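Local atomic coordinates of uncharacterized protein lp_2219 (Lactobacillus plantarum, PDB entry 3HFQ), a protein that is of unknown function but belongs to the seven-bladed beta-propeller lactonase family, and so may act on a lactone or sugar-derived substrate. Residues G186-Y200 / L203-Y216. The protein carries 1 engineered substitution. Sequence-based numbering, arbitrary orientation.
With PO4 (phosphate ion), chain C.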
ATOM      1  N   GLY A 186     -18.378  -9.782   2.628  1.00 14.33           N
ATOM      2  CA  GLY A 186     -18.418  -8.380   3.008  1.00 15.37           C
ATOM      3  C   GLY A 186     -17.188  -7.869   3.744  1.00 14.58           C
ATOM      4  O   GLY A 186     -17.123  -6.695   4.118  1.00 13.14           O
ATOM      5  N   PHE A 187     -16.215  -8.745   3.959  1.00 14.75           N
ATOM      6  CA  PHE A 187     -14.989  -8.360   4.652  1.00 17.53           C
ATOM      7  C   PHE A 187     -14.271  -7.271   3.860  1.00 15.08           C
ATOM      8  O   PHE A 187     -13.776  -6.301   4.435  1.00 14.50           O
ATOM      9  CB  PHE A 187     -14.076  -9.581   4.829  1.00 13.53           C
ATOM     10  CG  PHE A 187     -12.813  -9.295   5.604  1.00 15.45           C
ATOM     11  CD1 PHE A 187     -11.623  -9.004   4.944  1.00 13.75           C
ATOM     12  CD2 PHE A 187     -12.818  -9.313   6.998  1.00 17.46           C
ATOM     13  CE1 PHE A 187     -10.452  -8.737   5.659  1.00 10.99           C
ATOM     14  CE2 PHE A 187     -11.658  -9.046   7.724  1.00 14.40           C
ATOM     15  CZ  PHE A 187     -10.470  -8.757   7.054  1.00 13.37           C
ATOM     16  N   GLY A 188     -14.232  -7.435   2.539  1.00 11.77           N
ATOM     17  CA  GLY A 188     -13.583  -6.464   1.673  1.00  9.64           C
ATOM     18  C   GLY A 188     -12.091  -6.320   1.920  1.00 12.72           C
ATOM     19  O   GLY A 188     -11.623  -5.220   2.224  1.00 14.07           O
ATOM     20  N   PRO A 189     -11.312  -7.407   1.779  1.00 11.93           N
ATOM     21  CA  PRO A 189      -9.859  -7.382   1.998  1.00 10.35           C
ATOM     22  C   PRO A 189      -9.169  -6.419   1.034  1.00 11.87           C
ATOM     23  O   PRO A 189      -9.520  -6.358  -0.140  1.00  9.67           O
ATOM     24  CB  PRO A 189      -9.457  -8.834   1.771  1.00  7.00           C
ATOM     25  CG  PRO A 189     -10.421  -9.267   0.691  1.00 10.64           C
ATOM     26  CD  PRO A 189     -11.732  -8.695   1.191  1.00  8.02           C
ATOM     27  N   ARG A 190      -8.177  -5.686   1.527  1.00 10.48           N
ATOM     28  CA  ARG A 190      -7.498  -4.693   0.697  1.00 10.42           C
ATOM     29  C   ARG A 190      -5.987  -4.878   0.609  1.00 11.47           C
ATOM     30  O   ARG A 190      -5.451  -5.148  -0.470  1.00  8.50           O
ATOM     31  CB  ARG A 190      -7.825  -3.295   1.231  1.00  8.30           C
ATOM     32  CG  ARG A 190      -7.423  -2.131   0.320  1.00 10.33           C
ATOM     33  CD  ARG A 190      -7.802  -0.809   0.986  1.00  8.93           C
ATOM     34  NE  ARG A 190      -7.568   0.353   0.132  1.00 12.83           N
ATOM     35  CZ  ARG A 190      -6.398   0.969  -0.010  1.00 13.39           C
ATOM     36  NH1 ARG A 190      -5.325   0.541   0.648  1.00 11.79           N
ATOM     37  NH2 ARG A 190      -6.304   2.024  -0.810  1.00 12.75           N
ATOM     38  N   HIS A 191      -5.309  -4.709   1.742  1.00 11.34           N
ATOM     39  CA  HIS A 191      -3.854  -4.851   1.826  1.00 11.87           C
ATOM     40  C   HIS A 191      -3.492  -5.763   2.994  1.00 10.67           C
ATOM     41  O   HIS A 191      -4.300  -5.978   3.897  1.00  9.71           O
ATOM     42  CB  HIS A 191      -3.172  -3.499   2.091  1.00  9.66           C
ATOM     43  CG  HIS A 191      -3.044  -2.618   0.879  1.00 12.27           C
ATOM     44  ND1 HIS A 191      -2.198  -1.524   0.863  1.00 10.38           N
ATOM     45  CD2 HIS A 191      -3.642  -2.655  -0.323  1.00 11.11           C
ATOM     46  CE1 HIS A 191      -2.290  -0.928  -0.310  1.00 10.07           C
ATOM     47  NE2 HIS A 191      -3.156  -1.586  -1.056  1.00 10.22           N
ATOM     48  N   LEU A 192      -2.270  -6.280   2.976  1.00 10.46           N
ATOM     49  CA  LEU A 192      -1.776  -7.128   4.055  1.00 10.29           C
ATOM     50  C   LEU A 192      -0.290  -6.865   4.251  1.00 11.64           C
ATOM     51  O   LEU A 192       0.348  -6.203   3.429  1.00  9.72           O
ATOM     52  CB  LEU A 192      -2.017  -8.617   3.750  1.00  9.36           C
ATOM     53  CG  LEU A 192      -1.326  -9.354   2.596  1.00  9.29           C
ATOM     54  CD1 LEU A 192       0.164  -9.551   2.881  1.00  9.73           C
ATOM     55  CD2 LEU A 192      -1.992 -10.715   2.432  1.00 11.19           C
ATOM     56  N   VAL A 193       0.254  -7.373   5.351  1.00  9.75           N
ATOM     57  CA  VAL A 193       1.669  -7.217   5.655  1.00  9.35           C
ATOM     58  C   VAL A 193       2.097  -8.443   6.459  1.00 13.97           C
ATOM     59  O   VAL A 193       1.362  -8.904   7.333  1.00 10.38           O
ATOM     60  CB  VAL A 193       1.937  -5.916   6.467  1.00  9.33           C
ATOM     61  CG1 VAL A 193       1.232  -5.974   7.825  1.00  5.31           C
ATOM     62  CG2 VAL A 193       3.431  -5.711   6.638  1.00 11.15           C
ATOM     63  N   PHE A 194       3.271  -8.982   6.143  1.00 11.47           N
ATOM     64  CA  PHE A 194       3.787 -10.160   6.832  1.00 12.97           C
ATOM     65  C   PHE A 194       4.685  -9.802   8.006  1.00 13.66           C
ATOM     66  O   PHE A 194       5.321  -8.747   8.020  1.00 10.19           O
ATOM     67  CB  PHE A 194       4.597 -11.045   5.871  1.00 10.87           C
ATOM     68  CG  PHE A 194       3.759 -11.947   5.011  1.00 12.08           C
ATOM     69  CD1 PHE A 194       3.308 -11.526   3.766  1.00 11.84           C
ATOM     70  CD2 PHE A 194       3.432 -13.226   5.446  1.00 13.22           C
ATOM     71  CE1 PHE A 194       2.543 -12.373   2.963  1.00 12.85           C
ATOM     72  CE2 PHE A 194       2.666 -14.080   4.648  1.00 12.02           C
ATOM     73  CZ  PHE A 194       2.223 -13.654   3.411  1.00  9.65           C
ATOM     74  N   SER A 195       4.738 -10.703   8.980  1.00 12.03           N
ATOM     75  CA  SER A 195       5.577 -10.530  10.158  1.00 12.94           C
ATOM     76  C   SER A 195       7.023 -10.786   9.740  1.00 11.30           C
ATOM     77  O   SER A 195       7.276 -11.445   8.733  1.00 10.81           O
ATOM     78  CB  SER A 195       5.175 -11.530  11.245  1.00 13.24           C
ATOM     79  OG  SER A 195       5.382 -12.865  10.803  1.00 16.59           O
ATOM     80  N   PRO A 196       7.991 -10.278  10.517  1.00 14.68           N
ATOM     81  CA  PRO A 196       9.418 -10.453  10.223  1.00 18.66           C
ATOM     82  C   PRO A 196       9.862 -11.908  10.045  1.00 18.19           C
ATOM     83  O   PRO A 196      10.728 -12.192   9.218  1.00 19.07           O
ATOM     84  CB  PRO A 196      10.102  -9.782  11.415  1.00 23.16           C
ATOM     85  CG  PRO A 196       9.122  -8.722  11.814  1.00 20.25           C
ATOM     86  CD  PRO A 196       7.805  -9.459  11.727  1.00 15.83           C
ATOM     87  N   ASP A 197       9.283 -12.828  10.816  1.00 16.48           N
ATOM     88  CA  ASP A 197       9.665 -14.236  10.690  1.00 20.16           C
ATOM     89  C   ASP A 197       8.866 -14.960   9.610  1.00 18.15           C
ATOM     90  O   ASP A 197       9.047 -16.159   9.392  1.00 14.28           O
ATOM     91  CB  ASP A 197       9.527 -14.974  12.033  1.00 20.38           C
ATOM     92  CG  ASP A 197       8.102 -14.998  12.559  1.00 24.97           C
ATOM     93  OD1 ASP A 197       7.175 -14.551  11.850  1.00 17.32           O
ATOM     94  OD2 ASP A 197       7.912 -15.478  13.697  1.00 23.68           O
ATOM     95  N   GLY A 198       7.981 -14.222   8.943  1.00 13.22           N
ATOM     96  CA  GLY A 198       7.184 -14.787   7.867  1.00 14.17           C
ATOM     97  C   GLY A 198       6.105 -15.788   8.236  1.00 15.09           C
ATOM     98  O   GLY A 198       5.491 -16.386   7.352  1.00 17.45           O
ATOM     99  N   GLN A 199       5.857 -15.959   9.531  1.00 10.58           N
ATOM    100  CA  GLN A 199       4.857 -16.912  10.007  1.00 12.14           C
ATOM    101  C   GLN A 199       3.432 -16.364  10.034  1.00 15.01           C
ATOM    102  O   GLN A 199       2.467 -17.127   9.940  1.00 12.28           O
ATOM    103  CB  GLN A 199       5.235 -17.389  11.411  1.00 17.18           C
ATOM    104  CG  GLN A 199       6.549 -18.148  11.476  1.00 26.86           C
ATOM    105  CD  GLN A 199       6.432 -19.549  10.909  1.00 42.47           C
ATOM    106  OE1 GLN A 199       5.700 -20.386  11.442  1.00 46.28           O
ATOM    107  NE2 GLN A 199       7.150 -19.812   9.822  1.00 44.38           N
ATOM    108  N   TYR A 200       3.302 -15.044  10.155  1.00 15.27           N
ATOM    109  CA  TYR A 200       1.990 -14.405  10.229  1.00 13.46           C
ATOM    110  C   TYR A 200       1.800 -13.268   9.234  1.00 11.54           C
ATOM    111  O   TYR A 200       2.761 -12.645   8.789  1.00 14.12           O
ATOM    112  CB  TYR A 200       1.766 -13.846  11.639  1.00 10.98           C
ATOM    113  CG  TYR A 200       1.847 -14.890  12.728  1.00 13.57           C
ATOM    114  CD1 TYR A 200       0.717 -15.610  13.113  1.00 14.46           C
ATOM    115  CD2 TYR A 200       3.062 -15.191  13.341  1.00 14.32           C
ATOM    116  CE1 TYR A 200       0.796 -16.612  14.080  1.00 16.55           C
ATOM    117  CE2 TYR A 200       3.152 -16.192  14.310  1.00 16.66           C
ATOM    118  CZ  TYR A 200       2.014 -16.898  14.672  1.00 16.74           C
ATOM    119  OH  TYR A 200       2.097 -17.898  15.615  1.00 21.62           O
ATOM    120  N   LEU A 203      -4.177  -8.855   7.626  1.00  9.88           N
ATOM    121  CA  LEU A 203      -4.977  -8.403   6.495  1.00  8.37           C
ATOM    122  C   LEU A 203      -5.990  -7.321   6.844  1.00  9.85           C
ATOM    123  O   LEU A 203      -6.818  -7.491   7.739  1.00  8.92           O
ATOM    124  CB  LEU A 203      -5.703  -9.617   5.908  1.00  6.51           C
ATOM    125  CG  LEU A 203      -6.713  -9.448   4.777  1.00 10.43           C
ATOM    126  CD1 LEU A 203      -5.995  -9.138   3.469  1.00  7.12           C
ATOM    127  CD2 LEU A 203      -7.520 -10.736   4.648  1.00 13.58           C
ATOM    128  N   ALA A 204      -5.934  -6.210   6.122  1.00 10.09           N
ATOM    129  CA  ALA A 204      -6.862  -5.121   6.377  1.00 12.86           C
ATOM    130  C   ALA A 204      -8.144  -5.315   5.580  1.00 14.37           C
ATOM    131  O   ALA A 204      -8.107  -5.567   4.376  1.00 11.58           O
ATOM    132  CB  ALA A 204      -6.216  -3.787   6.024  1.00 12.39           C
ATOM    133  N   GLY A 205      -9.274  -5.220   6.277  1.00 10.66           N
ATOM    134  CA  GLY A 205     -10.567  -5.352   5.638  1.00  9.46           C
ATOM    135  C   GLY A 205     -11.129  -3.953   5.488  1.00 11.58           C
ATOM    136  O   GLY A 205     -11.624  -3.368   6.447  1.00 12.45           O
ATOM    137  N   GLU A 206     -11.041  -3.413   4.279  1.00 12.58           N
ATOM    138  CA  GLU A 206     -11.518  -2.064   4.018  1.00 14.31           C
ATOM    139  C   GLU A 206     -12.987  -1.830   4.341  1.00 13.23           C
ATOM    140  O   GLU A 206     -13.323  -0.956   5.139  1.00 15.02           O
ATOM    141  CB  GLU A 206     -11.291  -1.690   2.549  1.00 17.42           C
ATOM    142  CG  GLU A 206     -11.846  -0.312   2.196  1.00 19.70           C
ATOM    143  CD  GLU A 206     -11.762   0.009   0.717  1.00 18.08           C
ATOM    144  OE1 GLU A 206     -10.664  -0.118   0.141  1.00 14.98           O
ATOM    145  OE2 GLU A 206     -12.798   0.399   0.133  1.00 20.87           O
ATOM    146  N   LEU A 207     -13.852  -2.622   3.719  1.00 13.26           N
ATOM    147  CA  LEU A 207     -15.296  -2.473   3.871  1.00 12.94           C
ATOM    148  C   LEU A 207     -15.888  -2.765   5.247  1.00 16.93           C
ATOM    149  O   LEU A 207     -16.920  -2.196   5.612  1.00 16.83           O
ATOM    150  CB  LEU A 207     -15.998  -3.325   2.809  1.00 12.91           C
ATOM    151  CG  LEU A 207     -15.481  -3.122   1.378  1.00 12.38           C
ATOM    152  CD1 LEU A 207     -16.194  -4.079   0.431  1.00 13.40           C
ATOM    153  CD2 LEU A 207     -15.692  -1.673   0.937  1.00 14.28           C
ATOM    154  N   SER A 208     -15.243  -3.636   6.014  1.00 12.46           N
ATOM    155  CA  SER A 208     -15.745  -3.992   7.338  1.00 16.96           C
ATOM    156  C   SER A 208     -14.967  -3.330   8.473  1.00 13.65           C
ATOM    157  O   SER A 208     -15.287  -3.527   9.647  1.00 12.96           O
ATOM    158  CB  SER A 208     -15.695  -5.508   7.513  1.00 16.34           C
ATOM    159  OG  SER A 208     -14.364  -5.979   7.359  1.00 15.33           O
ATOM    160  N   SER A 209     -13.955  -2.542   8.126  1.00 10.95           N
ATOM    161  CA  SER A 209     -13.129  -1.875   9.131  1.00 10.11           C
ATOM    162  C   SER A 209     -12.629  -2.886  10.158  1.00 10.78           C
ATOM    163  O   SER A 209     -12.835  -2.724  11.360  1.00 11.36           O
ATOM    164  CB  SER A 209     -13.925  -0.772   9.835  1.00 13.32           C
ATOM    165  OG  SER A 209     -14.218   0.285   8.936  1.00 14.64           O
ATOM    166  N   GLN A 210     -11.965  -3.928   9.667  1.00 12.93           N
ATOM    167  CA  GLN A 210     -11.435  -4.986  10.521  1.00 15.61           C
ATOM    168  C   GLN A 210     -10.049  -5.421  10.070  1.00 11.96           C
ATOM    169  O   GLN A 210      -9.610  -5.103   8.966  1.00 12.07           O
ATOM    170  CB  GLN A 210     -12.342  -6.219  10.463  1.00 14.74           C
ATOM    171  CG  GLN A 210     -13.750  -6.026  10.973  1.00 15.56           C
ATOM    172  CD  GLN A 210     -14.593  -7.276  10.800  1.00 20.18           C
ATOM    173  OE1 GLN A 210     -14.763  -7.774   9.687  1.00 19.47           O
ATOM    174  NE2 GLN A 210     -15.128  -7.787  11.899  1.00 15.89           N
ATOM    175  N   ILE A 211      -9.358  -6.148  10.940  1.00  8.11           N
ATOM    176  CA  ILE A 211      -8.056  -6.697  10.599  1.00  8.71           C
ATOM    177  C   ILE A 211      -8.119  -8.174  10.948  1.00 10.83           C
ATOM    178  O   ILE A 211      -8.558  -8.545  12.035  1.00 10.41           O
ATOM    179  CB  ILE A 211      -6.888  -6.067  11.394  1.00 10.85           C
ATOM    180  CG1 ILE A 211      -6.686  -4.609  10.977  1.00 15.00           C
ATOM    181  CG2 ILE A 211      -5.596  -6.858  11.115  1.00  9.69           C
ATOM    182  CD1 ILE A 211      -5.549  -3.910  11.718  1.00 17.57           C
ATOM    183  N   ALA A 212      -7.699  -9.016  10.016  1.00 10.60           N
ATOM    184  CA  ALA A 212      -7.692 -10.448  10.250  1.00 12.17           C
ATOM    185  C   ALA A 212      -6.251 -10.893  10.453  1.00 13.16           C
ATOM    186  O   ALA A 212      -5.370 -10.527   9.671  1.00 11.86           O
ATOM    187  CB  ALA A 212      -8.299 -11.176   9.055  1.00 14.30           C
ATOM    188  N   SER A 213      -5.996 -11.648  11.518  1.00  9.41           N
ATOM    189  CA  SER A 213      -4.653 -12.164  11.744  1.00 12.85           C
ATOM    190  C   SER A 213      -4.646 -13.513  11.038  1.00 13.22           C
ATOM    191  O   SER A 213      -5.585 -14.297  11.193  1.00 13.69           O
ATOM    192  CB  SER A 213      -4.366 -12.356  13.239  1.00 14.80           C
ATOM    193  OG  SER A 213      -4.131 -11.119  13.887  1.00 18.85           O
ATOM    194  N   LEU A 214      -3.602 -13.781  10.259  1.00 10.56           N
ATOM    195  CA  LEU A 214      -3.507 -15.037   9.522  1.00 12.89           C
ATOM    196  C   LEU A 214      -2.182 -15.734   9.784  1.00 14.59           C
ATOM    197  O   LEU A 214      -1.159 -15.077   9.985  1.00 11.78           O
ATOM    198  CB  LEU A 214      -3.602 -14.780   8.015  1.00  9.86           C
ATOM    199  CG  LEU A 214      -4.691 -13.842   7.487  1.00 12.42           C
ATOM    200  CD1 LEU A 214      -4.426 -13.553   6.018  1.00 13.37           C
ATOM    201  CD2 LEU A 214      -6.068 -14.472   7.687  1.00 12.45           C
ATOM    202  N   LYS A 215      -2.210 -17.063   9.786  1.00  9.68           N
ATOM    203  CA  LYS A 215      -0.998 -17.850   9.953  1.00  8.18           C
ATOM    204  C   LYS A 215      -0.640 -18.289   8.535  1.00 11.75           C
ATOM    205  O   LYS A 215      -1.500 -18.778   7.801  1.00 14.02           O
ATOM    206  CB  LYS A 215      -1.261 -19.086  10.821  1.00 14.52           C
ATOM    207  CG  LYS A 215      -0.048 -20.000  10.992  1.00 14.62           C
ATOM    208  CD  LYS A 215       0.999 -19.390  11.918  1.00 21.84           C
ATOM    209  CE  LYS A 215       2.279 -20.221  11.951  1.00 25.65           C
ATOM    210  NZ  LYS A 215       2.992 -20.185  10.640  1.00 23.29           N
ATOM    211  N   TYR A 216       0.614 -18.104   8.140  1.00 11.03           N
ATOM    212  CA  TYR A 216       1.051 -18.498   6.803  1.00 10.50           C
ATOM    213  C   TYR A 216       2.024 -19.668   6.899  1.00 12.18           C
ATOM    214  O   TYR A 216       2.913 -19.672   7.746  1.00 12.86           O
ATOM    215  CB  TYR A 216       1.739 -17.322   6.103  1.00 10.02           C
ATOM    216  CG  TYR A 216       2.221 -17.632   4.701  1.00  9.91           C
ATOM    217  CD1 TYR A 216       1.316 -17.829   3.658  1.00  9.56           C
ATOM    218  CD2 TYR A 216       3.585 -17.718   4.416  1.00 11.31           C
ATOM    219  CE1 TYR A 216       1.756 -18.101   2.363  1.00 13.62           C
ATOM    220  CE2 TYR A 216       4.037 -17.993   3.127  1.00 14.33           C
ATOM    221  CZ  TYR A 216       3.116 -18.180   2.104  1.00 15.57           C
ATOM    222  OH  TYR A 216       3.557 -18.433   0.824  1.00 13.03           O
TER
HETATM  223  P   PO4 C 402     -10.175   1.889  -2.503  1.00 18.55           P
HETATM  224  O1  PO4 C 402     -11.281   3.011  -2.496  1.00 21.26           O
HETATM  225  O2  PO4 C 402      -9.202   2.097  -1.283  1.00 16.27           O
HETATM  226  O3  PO4 C 402     -10.858   0.471  -2.402  1.00 26.00           O
HETATM  227  O4  PO4 C 402      -9.346   1.974  -3.843  1.00 24.62           O
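Arg190 (chi1 -168°) and Glu206 both set CG anti to the backbone N and run on extended, which carries the guanidinium and the carboxylate to one spot from the start of strand 189-194 and from the turn that follows strand 200-205. There Glu206 OE1 lies at the guanidinium edge, 3.1 Å from Arg190 NE in a salt bridge, with the two planes 46° apart. A phosphate ion, probably from the crystallisation liquor, meets the same edge: Arg190 NE and NH2 both donate to its O2, at 2.8 Å from NE, while His144 and Arg259 also bind the ion and Arg259 pairs with Glu206.

Between the strands, the hydrogen bond from Ala204 N to His191 O (2.8 Å) is nearly straight. A one-residue register shift between the pairs Pro189–Gly205 and Leu192–Leu203 marks a beta bulge, located at Arg190 and His191. The Phe187 ring reaches obliquely to strands 200-205 and 210-217, CE1 lying 3.4 Å from Gly205 CA and close to Leu203 CD2, with CZ near Ala212 CB.

At the far end Lys215 folds back through bends at chi2 and chi4, so that NZ meets Gln199 OE1 at 2.8 Å, from above the amide plane, and also Gln199 O. That carbonyl takes a second, nearly linear bond from Tyr216 N (174°), while Lys215 CD packs 3.5 Å from Tyr200 CE1. Replacing Lys215 by an alanine is likely to deprive Gln199 OE1 and O of the NZ donor and uncover part of the Tyr200 ring. Nearby, Phe194 points its edge at the Tyr216 ring face in a T-shaped pair, centroids 5.2 Å apart.

Together these contacts join the three inner strands of one four-stranded antiparallel blade of the seven-bladed beta-propeller, with the ion beside its innermost strand, 189-194.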